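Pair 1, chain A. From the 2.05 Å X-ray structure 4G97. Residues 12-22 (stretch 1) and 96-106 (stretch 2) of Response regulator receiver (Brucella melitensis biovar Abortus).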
# COMPACT_ATOMS: atom_id res chain seq x y z
N PRO A 12 -0.36 -5.02 12.36
CA PRO A 12 -0.28 -3.77 11.59
C PRO A 12 0.13 -3.99 10.13
O PRO A 12 -0.58 -3.55 9.23
CB PRO A 12 0.77 -2.96 12.35
CG PRO A 12 0.59 -3.41 13.77
CD PRO A 12 0.41 -4.89 13.62
N TYR A 13 1.26 -4.71 9.89
CA TYR A 13 1.74 -4.96 8.53
C TYR A 13 0.82 -5.84 7.71
O TYR A 13 0.84 -5.75 6.47
CB TYR A 13 3.20 -5.48 8.53
CG TYR A 13 4.21 -4.44 8.95
CD1 TYR A 13 3.94 -3.07 8.80
CD2 TYR A 13 5.45 -4.80 9.46
CE1 TYR A 13 4.85 -2.11 9.20
CE2 TYR A 13 6.38 -3.84 9.86
CZ TYR A 13 6.07 -2.49 9.73
OH TYR A 13 6.97 -1.52 10.08
N LEU A 14 0.05 -6.71 8.36
CA LEU A 14 -0.89 -7.56 7.64
C LEU A 14 -2.04 -6.68 7.12
O LEU A 14 -2.50 -6.91 6.00
CB LEU A 14 -1.39 -8.73 8.50
CG LEU A 14 -2.42 -9.67 7.85
CD1 LEU A 14 -1.80 -10.52 6.77
CD2 LEU A 14 -3.13 -10.53 8.90
N ARG A 15 -2.46 -5.65 7.90
CA ARG A 15 -3.47 -4.67 7.46
C ARG A 15 -2.90 -3.87 6.27
O ARG A 15 -3.62 -3.65 5.32
CB ARG A 15 -3.86 -3.70 8.60
CG ARG A 15 -4.71 -4.37 9.67
CD ARG A 15 -5.26 -3.43 10.72
NE ARG A 15 -5.75 -4.22 11.86
CZ ARG A 15 -5.03 -4.48 12.95
NH1 ARG A 15 -3.83 -3.95 13.11
NH2 ARG A 15 -5.53 -5.24 13.91
N ARG A 16 -1.59 -3.48 6.31
CA ARG A 16 -0.98 -2.76 5.19
C ARG A 16 -1.12 -3.60 3.91
O ARG A 16 -1.62 -3.11 2.88
CB ARG A 16 0.51 -2.46 5.47
CG ARG A 16 1.19 -1.75 4.27
CD ARG A 16 2.68 -1.55 4.47
NE ARG A 16 3.35 -2.82 4.75
CZ ARG A 16 4.53 -2.94 5.34
NH1 ARG A 16 5.22 -1.87 5.68
NH2 ARG A 16 5.03 -4.15 5.58
N PHE A 17 -0.74 -4.89 4.00
CA PHE A 17 -0.84 -5.84 2.91
C PHE A 17 -2.31 -5.99 2.45
O PHE A 17 -2.58 -5.87 1.26
CB PHE A 17 -0.27 -7.19 3.35
CG PHE A 17 -0.40 -8.31 2.35
CD1 PHE A 17 0.29 -8.27 1.13
CD2 PHE A 17 -1.17 -9.44 2.63
CE1 PHE A 17 0.17 -9.30 0.20
CE2 PHE A 17 -1.27 -10.48 1.70
CZ PHE A 17 -0.61 -10.40 0.49
N SER A 18 -3.25 -6.19 3.41
CA SER A 18 -4.67 -6.37 3.12
C SER A 18 -5.29 -5.16 2.41
O SER A 18 -6.01 -5.34 1.44
CB SER A 18 -5.44 -6.67 4.40
OG SER A 18 -6.72 -7.18 4.09
N ARG A 19 -4.97 -3.92 2.87
CA ARG A 19 -5.43 -2.68 2.24
C ARG A 19 -4.86 -2.54 0.83
O ARG A 19 -5.62 -2.19 -0.08
CB ARG A 19 -5.03 -1.47 3.10
CG ARG A 19 -5.72 -1.44 4.47
CD ARG A 19 -5.18 -0.29 5.28
NE ARG A 19 -5.54 -0.42 6.69
CZ ARG A 19 -5.21 0.46 7.63
NH1 ARG A 19 -4.53 1.56 7.32
NH2 ARG A 19 -5.56 0.25 8.89
N ALA A 20 -3.55 -2.82 0.62
CA ALA A 20 -2.91 -2.74 -0.72
C ALA A 20 -3.55 -3.73 -1.69
O ALA A 20 -3.71 -3.45 -2.87
CB ALA A 20 -1.43 -3.05 -0.61
N LEU A 21 -3.96 -4.89 -1.15
CA LEU A 21 -4.58 -5.98 -1.86
C LEU A 21 -6.02 -5.73 -2.26
O LEU A 21 -6.42 -6.16 -3.32
CB LEU A 21 -4.49 -7.23 -0.97
CG LEU A 21 -4.27 -8.54 -1.67
CD1 LEU A 21 -2.87 -8.62 -2.28
CD2 LEU A 21 -4.49 -9.69 -0.68
N THR A 22 -6.81 -5.05 -1.42
CA THR A 22 -8.24 -4.80 -1.67
C THR A 22 -8.55 -3.38 -2.19
O THR A 22 -9.61 -3.15 -2.76
CB THR A 22 -9.07 -5.12 -0.43
OG1 THR A 22 -8.79 -4.15 0.59
CG2 THR A 22 -8.84 -6.52 0.08
N ARG A 96 0.07 -9.96 -8.38
CA ARG A 96 0.08 -8.71 -7.61
C ARG A 96 0.30 -9.01 -6.12
O ARG A 96 1.05 -8.30 -5.48
CB ARG A 96 -1.17 -7.86 -7.86
CG ARG A 96 -1.11 -7.22 -9.23
CD ARG A 96 -2.24 -6.26 -9.53
NE ARG A 96 -2.01 -5.59 -10.82
CZ ARG A 96 -1.34 -4.46 -10.97
NH1 ARG A 96 -0.85 -3.81 -9.92
NH2 ARG A 96 -1.18 -3.94 -12.19
N GLN A 97 -0.25 -10.15 -5.62
CA GLN A 97 -0.03 -10.62 -4.25
C GLN A 97 1.45 -10.95 -4.06
O GLN A 97 2.05 -10.59 -3.05
CB GLN A 97 -0.85 -11.87 -3.96
CG GLN A 97 -2.35 -11.64 -3.94
CD GLN A 97 -3.11 -12.88 -3.57
OE1 GLN A 97 -2.75 -13.60 -2.64
NE2 GLN A 97 -4.21 -13.12 -4.26
N ALA A 98 2.05 -11.63 -5.07
CA ALA A 98 3.44 -12.05 -5.02
C ALA A 98 4.38 -10.85 -4.96
O ALA A 98 5.24 -10.79 -4.08
CB ALA A 98 3.75 -12.94 -6.23
N PHE A 99 4.17 -9.85 -5.83
CA PHE A 99 4.99 -8.64 -5.86
C PHE A 99 4.84 -7.83 -4.58
O PHE A 99 5.84 -7.32 -4.05
CB PHE A 99 4.66 -7.79 -7.10
CG PHE A 99 5.79 -6.88 -7.52
CD1 PHE A 99 6.76 -7.31 -8.42
CD2 PHE A 99 5.90 -5.59 -7.00
CE1 PHE A 99 7.82 -6.48 -8.78
CE2 PHE A 99 6.96 -4.76 -7.36
CZ PHE A 99 7.91 -5.20 -8.26
N LEU A 100 3.59 -7.75 -4.05
CA LEU A 100 3.33 -7.01 -2.81
C LEU A 100 4.09 -7.63 -1.64
O LEU A 100 4.75 -6.91 -0.91
CB LEU A 100 1.82 -6.89 -2.50
CG LEU A 100 1.00 -5.91 -3.39
CD1 LEU A 100 -0.44 -5.90 -2.95
CD2 LEU A 100 1.52 -4.47 -3.32
N LEU A 101 4.07 -8.97 -1.52
CA LEU A 101 4.78 -9.70 -0.44
C LEU A 101 6.26 -9.44 -0.41
O LEU A 101 6.84 -9.36 0.67
CB LEU A 101 4.51 -11.22 -0.53
CG LEU A 101 3.09 -11.68 -0.17
CD1 LEU A 101 2.86 -13.10 -0.64
CD2 LEU A 101 2.79 -11.50 1.32
N VAL A 102 6.89 -9.31 -1.59
CA VAL A 102 8.32 -9.04 -1.69
C VAL A 102 8.62 -7.55 -1.66
O VAL A 102 9.37 -7.11 -0.78
CB VAL A 102 9.04 -9.81 -2.85
CG1 VAL A 102 9.02 -11.32 -2.61
CG2 VAL A 102 8.43 -9.49 -4.20
N ALA A 103 8.04 -6.75 -2.59
CA ALA A 103 8.31 -5.30 -2.70
C ALA A 103 7.76 -4.48 -1.56
O ALA A 103 8.43 -3.55 -1.13
CB ALA A 103 7.78 -4.76 -4.01
N VAL A 104 6.56 -4.81 -1.06
CA VAL A 104 6.02 -4.01 0.05
C VAL A 104 6.26 -4.66 1.40
O VAL A 104 6.64 -3.98 2.35
CB VAL A 104 4.52 -3.66 -0.16
CG1 VAL A 104 3.98 -2.78 0.98
CG2 VAL A 104 4.28 -3.00 -1.52
N GLU A 105 5.96 -5.96 1.51
CA GLU A 105 6.00 -6.67 2.79
C GLU A 105 7.37 -7.08 3.36
O GLU A 105 7.45 -7.44 4.53
CB GLU A 105 4.93 -7.78 2.86
CG GLU A 105 3.50 -7.24 2.72
CD GLU A 105 3.11 -6.12 3.68
OE1 GLU A 105 3.33 -6.27 4.90
OE2 GLU A 105 2.63 -5.07 3.20
N GLY A 106 8.42 -6.98 2.56
CA GLY A 106 9.76 -7.32 3.02
C GLY A 106 10.11 -8.80 3.15
O GLY A 106 11.11 -9.13 3.80

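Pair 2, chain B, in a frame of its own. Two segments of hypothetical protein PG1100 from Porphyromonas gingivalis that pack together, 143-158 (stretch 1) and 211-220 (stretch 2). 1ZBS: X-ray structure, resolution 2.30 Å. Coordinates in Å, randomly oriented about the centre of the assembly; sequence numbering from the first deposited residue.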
# COMPACT_ATOMS: atom_id res chain seq x y z
N ASP B 143 -1.47 -9.96 0.56
CA ASP B 143 -2.34 -10.34 -0.54
C ASP B 143 -1.52 -10.61 -1.80
O ASP B 143 -1.86 -10.13 -2.88
CB ASP B 143 -3.38 -9.25 -0.83
CG ASP B 143 -4.52 -9.23 0.19
OD1 ASP B 143 -4.38 -9.84 1.28
OD2 ASP B 143 -5.56 -8.57 -0.08
N GLU B 144 -0.44 -11.38 -1.69
CA GLU B 144 0.37 -11.66 -2.87
C GLU B 144 -0.42 -12.30 -4.03
O GLU B 144 -1.34 -13.09 -3.81
CB GLU B 144 1.56 -12.55 -2.49
CG GLU B 144 2.61 -11.85 -1.62
CD GLU B 144 2.23 -11.82 -0.14
OE1 GLU B 144 2.97 -11.20 0.64
OE2 GLU B 144 1.20 -12.42 0.24
N GLY B 145 -0.08 -11.95 -5.27
CA GLY B 145 -0.78 -12.53 -6.41
C GLY B 145 -2.23 -12.13 -6.58
O GLY B 145 -2.89 -12.59 -7.52
N SER B 146 -2.75 -11.29 -5.69
CA SER B 146 -4.12 -10.82 -5.76
C SER B 146 -4.22 -9.73 -6.82
O SER B 146 -3.22 -9.10 -7.16
CB SER B 146 -4.54 -10.22 -4.42
OG SER B 146 -3.82 -9.02 -4.21
N GLY B 147 -5.43 -9.48 -7.31
CA GLY B 147 -5.63 -8.46 -8.32
C GLY B 147 -5.32 -7.06 -7.85
O GLY B 147 -4.97 -6.20 -8.66
N ALA B 148 -5.46 -6.79 -6.56
CA ALA B 148 -5.15 -5.46 -6.07
C ALA B 148 -3.64 -5.30 -6.08
O ALA B 148 -3.12 -4.24 -6.44
CB ALA B 148 -5.69 -5.26 -4.65
N VAL B 149 -2.91 -6.35 -5.71
CA VAL B 149 -1.47 -6.24 -5.70
C VAL B 149 -0.90 -6.20 -7.11
O VAL B 149 -0.01 -5.40 -7.39
CB VAL B 149 -0.84 -7.36 -4.88
CG1 VAL B 149 0.68 -7.31 -5.01
CG2 VAL B 149 -1.23 -7.18 -3.42
N LEU B 150 -1.42 -7.04 -8.00
CA LEU B 150 -0.95 -7.03 -9.39
C LEU B 150 -1.15 -5.61 -9.91
O LEU B 150 -0.28 -5.05 -10.57
CB LEU B 150 -1.78 -7.99 -10.24
CG LEU B 150 -1.65 -9.48 -9.93
CD1 LEU B 150 -2.55 -10.28 -10.89
CD2 LEU B 150 -0.19 -9.91 -10.08
N GLY B 151 -2.30 -5.04 -9.58
CA GLY B 151 -2.60 -3.68 -10.01
C GLY B 151 -1.63 -2.62 -9.51
O GLY B 151 -1.15 -1.81 -10.30
N ARG B 152 -1.33 -2.59 -8.21
CA ARG B 152 -0.41 -1.55 -7.75
C ARG B 152 1.00 -1.78 -8.27
O ARG B 152 1.71 -0.82 -8.59
CB ARG B 152 -0.40 -1.43 -6.22
CG ARG B 152 0.25 -2.56 -5.47
CD ARG B 152 0.64 -2.10 -4.07
NE ARG B 152 0.62 -3.20 -3.12
CZ ARG B 152 1.65 -3.98 -2.85
NH1 ARG B 152 2.81 -3.78 -3.44
NH2 ARG B 152 1.51 -4.97 -1.97
N LEU B 153 1.42 -3.04 -8.36
CA LEU B 153 2.75 -3.34 -8.89
C LEU B 153 2.79 -2.83 -10.33
O LEU B 153 3.69 -2.08 -10.72
CB LEU B 153 3.03 -4.85 -8.84
CG LEU B 153 3.22 -5.49 -7.46
CD1 LEU B 153 3.43 -7.00 -7.61
CD2 LEU B 153 4.42 -4.87 -6.74
N PHE B 154 1.80 -3.23 -11.11
CA PHE B 154 1.73 -2.84 -12.51
C PHE B 154 1.73 -1.32 -12.77
O PHE B 154 2.60 -0.83 -13.49
CB PHE B 154 0.50 -3.47 -13.16
CG PHE B 154 0.36 -3.13 -14.61
CD1 PHE B 154 1.23 -3.65 -15.55
CD2 PHE B 154 -0.65 -2.28 -15.03
CE1 PHE B 154 1.10 -3.32 -16.89
CE2 PHE B 154 -0.79 -1.94 -16.36
CZ PHE B 154 0.09 -2.46 -17.30
N ILE B 155 0.79 -0.58 -12.19
CA ILE B 155 0.76 0.85 -12.45
C ILE B 155 2.02 1.54 -11.90
O ILE B 155 2.48 2.54 -12.46
CB ILE B 155 -0.56 1.52 -11.91
CG1 ILE B 155 -0.48 1.77 -10.43
CG2 ILE B 155 -1.77 0.65 -12.22
CD1 ILE B 155 -0.02 3.18 -10.12
N GLY B 156 2.59 0.99 -10.84
CA GLY B 156 3.80 1.58 -10.28
C GLY B 156 4.92 1.56 -11.30
O GLY B 156 5.47 2.61 -11.67
N SER B 157 5.25 0.37 -11.79
CA SER B 157 6.31 0.24 -12.78
C SER B 157 5.94 0.95 -14.07
O SER B 157 6.79 1.53 -14.75
CB SER B 157 6.58 -1.23 -13.06
OG SER B 157 5.39 -1.84 -13.51
N LEU B 158 4.67 0.90 -14.44
CA LEU B 158 4.21 1.55 -15.66
C LEU B 158 4.49 3.06 -15.58
O LEU B 158 5.06 3.66 -16.49
CB LEU B 158 2.72 1.30 -15.82
CG LEU B 158 2.00 1.86 -17.04
CD1 LEU B 158 2.21 0.94 -18.23
CD2 LEU B 158 0.53 1.98 -16.72
N ALA B 211 7.84 -7.88 -19.64
CA ALA B 211 7.73 -7.12 -18.40
C ALA B 211 6.44 -7.40 -17.64
O ALA B 211 6.43 -7.47 -16.41
CB ALA B 211 7.85 -5.63 -18.69
N VAL B 212 5.34 -7.55 -18.37
CA VAL B 212 4.03 -7.81 -17.78
C VAL B 212 3.96 -9.23 -17.22
O VAL B 212 3.57 -9.43 -16.07
CB VAL B 212 2.90 -7.62 -18.82
CG1 VAL B 212 1.55 -7.97 -18.23
CG2 VAL B 212 2.90 -6.18 -19.32
N TYR B 213 4.35 -10.20 -18.05
CA TYR B 213 4.33 -11.61 -17.67
C TYR B 213 5.21 -11.91 -16.44
O TYR B 213 4.76 -12.58 -15.51
CB TYR B 213 4.77 -12.49 -18.85
CG TYR B 213 4.65 -13.98 -18.60
CD1 TYR B 213 5.60 -14.66 -17.84
CD2 TYR B 213 3.54 -14.69 -19.06
CE1 TYR B 213 5.45 -16.02 -17.54
CE2 TYR B 213 3.38 -16.05 -18.77
CZ TYR B 213 4.33 -16.71 -18.01
OH TYR B 213 4.16 -18.04 -17.68
N SER B 214 6.44 -11.41 -16.42
CA SER B 214 7.30 -11.67 -15.28
C SER B 214 6.74 -11.00 -14.02
O SER B 214 6.94 -11.49 -12.91
CB SER B 214 8.72 -11.17 -15.55
OG SER B 214 8.78 -9.76 -15.50
N LEU B 215 6.04 -9.88 -14.20
CA LEU B 215 5.44 -9.19 -13.06
C LEU B 215 4.37 -10.09 -12.42
O LEU B 215 4.34 -10.26 -11.20
CB LEU B 215 4.84 -7.85 -13.49
CG LEU B 215 4.10 -7.03 -12.42
CD1 LEU B 215 4.18 -5.53 -12.76
CD2 LEU B 215 2.65 -7.48 -12.33
N VAL B 216 3.50 -10.66 -13.24
CA VAL B 216 2.45 -11.54 -12.74
C VAL B 216 3.03 -12.83 -12.17
O VAL B 216 2.57 -13.33 -11.14
CB VAL B 216 1.44 -11.88 -13.86
CG1 VAL B 216 0.42 -12.90 -13.36
CG2 VAL B 216 0.74 -10.60 -14.31
N GLN B 217 4.05 -13.33 -12.85
CA GLN B 217 4.75 -14.55 -12.46
C GLN B 217 5.43 -14.42 -11.09
O GLN B 217 5.30 -15.31 -10.25
CB GLN B 217 5.78 -14.89 -13.54
CG GLN B 217 6.81 -15.95 -13.18
CD GLN B 217 7.86 -16.12 -14.27
OE1 GLN B 217 7.62 -16.76 -15.30
NE2 GLN B 217 9.02 -15.51 -14.06
N ASN B 218 6.14 -13.32 -10.88
CA ASN B 218 6.83 -13.12 -9.62
C ASN B 218 5.87 -12.95 -8.46
O ASN B 218 6.16 -13.36 -7.33
CB ASN B 218 7.75 -11.90 -9.70
CG ASN B 218 8.82 -12.07 -10.75
OD1 ASN B 218 9.22 -13.20 -11.07
ND2 ASN B 218 9.30 -10.96 -11.30
N SER B 219 4.71 -12.36 -8.73
CA SER B 219 3.74 -12.16 -7.68
C SER B 219 3.12 -13.50 -7.28
O SER B 219 2.92 -13.76 -6.09
CB SER B 219 2.66 -11.19 -8.12
OG SER B 219 1.92 -10.76 -6.99
N PHE B 220 2.80 -14.33 -8.26
CA PHE B 220 2.22 -15.64 -7.98
C PHE B 220 3.24 -16.49 -7.23
O PHE B 220 2.89 -17.22 -6.31
CB PHE B 220 1.82 -16.37 -9.28
CG PHE B 220 0.56 -15.85 -9.92
CD1 PHE B 220 -0.21 -14.87 -9.30
CD2 PHE B 220 0.14 -16.35 -11.15
CE1 PHE B 220 -1.38 -14.40 -9.90
CE2 PHE B 220 -1.02 -15.89 -11.76
CZ PHE B 220 -1.79 -14.91 -11.13

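The sharpest difference between these two helix pairs is what joins them by polar bonds. In pair 1 it is a salt bridge between side chains: R16(A) NE donates to E105(A) OE2 at 2.8 Å and R16(A) NH2 to E105(A) OE1, also at 2.8 Å, so the guanidinium grips both carboxylate oxygens at once. In pair 2 a single neutral hydrogen bond crosses the contact, from the backbone G145(B) N to S219(B) OG at 2.9 Å.

The frame around these bonds is nearly the same. Two helices run roughly antiparallel, at 146° in pair 1 and 140° in pair 2, with axes 10.6 and 10.3 Å apart at closest approach. Fourteen central residues superpose to 0.6 Å, and the buried areas, 481 and 460 Å², are similar. Such a frame fixes which positions face each other, but leaves open what chemistry fills them.

The position of R16(A) shows this directly. Its counterpart V149(B) lies 0.2 Å away by CA, yet is barely covered by the facing helix; V149(B) CG1 comes within 4.2 Å of S219(B) OG. S219(B) in turn matches V104(A), so the polar partner in pair 2 occupies a site that is apolar in pair 1. The carboxylate of pair 1 comes from E105(A), which has no counterpart in the superposition. It follows a wider pi-type turn at 100-104, and E105(A) N bonds to L100(A) O at 2.9 Å, the same oxygen that accepts from V104(A) N at 2.8 Å. The E105(A) CB points sideways, and the m rotamers at chi1 and chi2 accompany a side-chain end that comes nearer to the arginine.

One helical turn of packing is solved with exchanged shapes. F17(A) matches L150(B). The phenylalanine places L101(A) CD2 over one face of its ring, 3.9 Å from the F17(A) ring centroid in a CH-pi contact, while L100(A) CB lies at the edge, 4.0 Å from F17(A) CE1. L150(B) instead sits as a knob among L215(B), V216(B), S219(B) and F220(B), with L150(B) CD2 3.7 Å from S219(B) CB. On the facing helix L100(A) and L215(B) are both leucine and fall at matching positions, CA atoms 1.1 Å apart after superposition, but differ in rotamer, chi1 m in L100(A) and t in L215(B). L100(A) CD1 packs 3.8 Å from A20(A) CB and 3.7 Å from L21(A) CD1. At the matched positions pair 2 has L153(B) and F154(B), and L215(B) CD1 approaches F154(B) CA to 3.6 Å, lodged in a hole completed by L150(B) and S157(B).

The ends diverge further. Y13(A) lies within a helix that began earlier, whereas its match, S146(B), is the N-cap: V149(B) N donates to S146(B) OG at 3.2 Å. The preceding G145(B) has positive phi, which by itself favours glycine, and an ideal CB there would stand 3.1 Å from F220(B) CD1, a tight approach. Close packing at this end thus goes with the absence of a side chain.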